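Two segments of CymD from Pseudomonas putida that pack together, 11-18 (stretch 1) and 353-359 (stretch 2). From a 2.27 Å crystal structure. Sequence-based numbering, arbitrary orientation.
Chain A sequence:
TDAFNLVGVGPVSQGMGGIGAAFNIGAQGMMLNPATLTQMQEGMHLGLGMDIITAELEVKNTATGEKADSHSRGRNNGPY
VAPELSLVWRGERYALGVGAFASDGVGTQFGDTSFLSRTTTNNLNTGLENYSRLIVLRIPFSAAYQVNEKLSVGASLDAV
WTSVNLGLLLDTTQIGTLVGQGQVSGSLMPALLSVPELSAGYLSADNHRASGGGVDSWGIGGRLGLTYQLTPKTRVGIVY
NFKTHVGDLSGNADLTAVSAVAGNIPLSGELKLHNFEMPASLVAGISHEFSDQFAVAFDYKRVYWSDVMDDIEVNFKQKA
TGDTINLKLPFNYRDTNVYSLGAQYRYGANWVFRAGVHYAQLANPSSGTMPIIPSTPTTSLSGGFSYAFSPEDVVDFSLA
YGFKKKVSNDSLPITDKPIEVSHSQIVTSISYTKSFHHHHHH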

# COMPACT_ATOMS: atom_id res chain seq x y z
N PRO A 11 -14.01 2.16 -1.19
CA PRO A 11 -14.78 1.93 -2.43
C PRO A 11 -15.19 3.19 -3.16
O PRO A 11 -15.48 3.12 -4.37
N VAL A 12 -15.24 4.34 -2.49
CA VAL A 12 -15.68 5.56 -3.16
C VAL A 12 -14.54 6.14 -3.99
O VAL A 12 -14.71 6.51 -5.16
N SER A 13 -13.36 6.24 -3.37
CA SER A 13 -12.16 6.63 -4.10
C SER A 13 -11.83 5.62 -5.20
O SER A 13 -11.62 6.00 -6.36
N GLN A 14 -11.81 4.32 -4.87
CA GLN A 14 -11.46 3.32 -5.88
C GLN A 14 -12.50 3.27 -7.00
O GLN A 14 -12.15 3.05 -8.16
N GLY A 15 -13.78 3.45 -6.68
CA GLY A 15 -14.79 3.46 -7.72
C GLY A 15 -14.61 4.60 -8.69
O GLY A 15 -15.13 4.54 -9.82
N MET A 16 -13.87 5.64 -8.29
CA MET A 16 -13.63 6.82 -9.10
C MET A 16 -12.17 6.91 -9.52
O MET A 16 -11.59 8.00 -9.56
N GLY A 17 -11.54 5.76 -9.77
CA GLY A 17 -10.21 5.73 -10.34
C GLY A 17 -9.09 6.16 -9.42
O GLY A 17 -7.97 6.33 -9.91
N GLY A 18 -9.34 6.34 -8.12
CA GLY A 18 -8.29 6.70 -7.17
C GLY A 18 -8.29 8.13 -6.64
O GLY A 18 -7.35 8.51 -5.93
N PHE A 353 -23.82 6.29 -8.21
CA PHE A 353 -23.07 5.51 -9.19
C PHE A 353 -21.76 6.21 -9.54
O PHE A 353 -21.72 7.43 -9.70
N ARG A 354 -20.68 5.42 -9.64
CA ARG A 354 -19.34 5.95 -9.84
C ARG A 354 -18.62 5.22 -10.97
O ARG A 354 -18.90 4.07 -11.28
N ALA A 355 -17.66 5.91 -11.60
CA ALA A 355 -16.79 5.30 -12.59
C ALA A 355 -15.48 6.08 -12.63
O ALA A 355 -15.46 7.27 -12.31
N GLY A 356 -14.40 5.41 -13.02
CA GLY A 356 -13.10 6.06 -12.98
C GLY A 356 -12.07 5.41 -13.87
O GLY A 356 -12.23 4.26 -14.30
N VAL A 357 -11.01 6.17 -14.14
CA VAL A 357 -9.87 5.71 -14.91
C VAL A 357 -8.61 6.04 -14.13
O VAL A 357 -8.48 7.12 -13.55
N HIS A 358 -7.66 5.11 -14.15
CA HIS A 358 -6.42 5.24 -13.40
C HIS A 358 -5.25 4.96 -14.34
O HIS A 358 -5.30 4.00 -15.12
N TYR A 359 -4.21 5.80 -14.29
CA TYR A 359 -3.05 5.66 -15.17
C TYR A 359 -1.79 5.98 -14.39
O TYR A 359 -1.59 7.12 -13.94

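This contact is built from few side chains and a good deal of bare backbone. The strand 353-359 alternates in the usual way: Arg354 and His358 send their CA-to-CB bonds toward the other stretch, while Ala355 and Val357 point away, on the surface. Gly356 occupies the place between the two inward residues, where a side chain would also have pointed in. Its absence sets the geometry, because an ideal CB there would fall 2.1 Å from Gly17 N and 2.2 Å from Met16 C. The two main chains therefore meet closely, with Gly17 CA and Gly356 CA 3.9 Å apart. The need is mutual: an ideal CB on Gly17 would lie 2.6 Å from Val357 O, and the phi of 72° at Gly17 favours glycine in its own right.

Arg354 carries the largest share of the buried surface. Its chi1 of -34° lies between wells, but chi2 and chi3 are both t (-154° and 162°), so the chain runs extended along the helical segment before chi4, at 74°, turns the guanidinium. The aliphatic part has apolar company, with Arg354 CD 3.6 Å from Met16 CG. Further out, Val12 CG1 lies over one face of the guanidinium, 3.5 Å from Arg354 NE. Val12 is t (chi1 175°), and although its CA-to-CB bond points sideways, this rotamer places CG1 against the planar group. A methyl over the face leaves the in-plane N-H directions free, and NE, NH1 and NH2 all find hydrogen-bond partners elsewhere in the structure.

Across the contact itself there is no direct hydrogen bond. The polar link is water 1, which accepts from Arg354 NH1 at 2.9 Å and donates to Pro11 O, also at 2.9 Å. Pro11 O already receives the helical hydrogen bond from Gly15 N (2.9 Å), so this carbonyl serves the helix and the water together. Gly15 fits the same crowded corner: an ideal CB would be 2.9 Å from Pro11 O, a clash, and 3.6 Å from Arg354 CB.

Met16 also leaves the backbone sideways. With chi1 m (-58°) and chi2 t (-169°), it extends toward the arginine, and chi3 at -93°, off the wells, swings CE round to an oblique position by the guanidinium. Met16 thus reaches across to the arginine, its CG methylene against Arg354 CD, before the last bond turns CE toward the guanidinium.

At the far end, His358 adopts t (chi1 177°) with chi2 at -96°. Gly17 O approaches the imidazole at its edge, near the ring plane, and sits 3.4 Å from His358 CB, a contact rather than a hydrogen bond. Ser13 points away and Gln14 is out of reach; the amide NE2 of Gln14 bonds elsewhere in the structure.

The rule to read here is economical: glycines where backbones must touch, one long arginine packed on one side by valine and methionine, and a water to join its charged end to a helix carbonyl.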

# COMPACT_ATOMS: atom_id res chain seq x y z
CB PRO A 11 -16.02 1.15 -1.96
CG PRO A 11 -15.72 0.75 -0.52
CD PRO A 11 -14.76 1.77 0.01
CB VAL A 12 -16.20 6.58 -2.13
CG1 VAL A 12 -16.54 7.87 -2.80
CG2 VAL A 12 -17.41 6.02 -1.35
CB SER A 13 -11.01 6.76 -3.11
OG SER A 13 -9.78 6.60 -3.74
CB GLN A 14 -11.31 1.93 -5.26
CG GLN A 14 -10.02 1.72 -4.46
CD GLN A 14 -9.95 0.34 -3.81
OE1 GLN A 14 -10.38 -0.66 -4.39
NE2 GLN A 14 -9.41 0.29 -2.60
CB MET A 16 -14.07 8.07 -8.33
CG MET A 16 -15.55 8.04 -7.90
SD MET A 16 -16.18 9.63 -7.28
CE MET A 16 -15.86 9.30 -5.57
CB PHE A 353 -23.89 5.28 -10.44
CG PHE A 353 -25.09 4.43 -10.20
CD1 PHE A 353 -24.96 3.08 -9.96
CD2 PHE A 353 -26.36 4.99 -10.17
CE1 PHE A 353 -26.07 2.29 -9.71
CE2 PHE A 353 -27.48 4.21 -9.92
CZ PHE A 353 -27.33 2.86 -9.69
CB ARG A 354 -18.48 5.84 -8.57
CG ARG A 354 -19.23 6.01 -7.28
CD ARG A 354 -18.32 6.51 -6.19
NE ARG A 354 -19.09 7.07 -5.10
CZ ARG A 354 -19.79 6.36 -4.22
NH1 ARG A 354 -19.79 5.03 -4.29
NH2 ARG A 354 -20.48 6.97 -3.27
CB ALA A 355 -17.43 5.26 -13.99
CB VAL A 357 -9.82 6.35 -16.31
CG1 VAL A 357 -8.60 5.87 -17.07
CG2 VAL A 357 -11.06 6.02 -17.09
CB HIS A 358 -6.46 4.28 -12.22
CG HIS A 358 -5.22 4.25 -11.41
ND1 HIS A 358 -4.23 3.31 -11.61
CD2 HIS A 358 -4.80 5.04 -10.40
CE1 HIS A 358 -3.25 3.52 -10.75
NE2 HIS A 358 -3.58 4.56 -10.00
CB TYR A 359 -3.17 6.57 -16.40
CG TYR A 359 -1.97 6.56 -17.34
CD1 TYR A 359 -0.84 7.33 -17.08
CD2 TYR A 359 -1.98 5.78 -18.49
CE1 TYR A 359 0.24 7.33 -17.94
CE2 TYR A 359 -0.90 5.77 -19.35
CZ TYR A 359 0.21 6.55 -19.07
OH TYR A 359 1.28 6.52 -19.93
O HOH W 1 -18.13 2.93 -5.50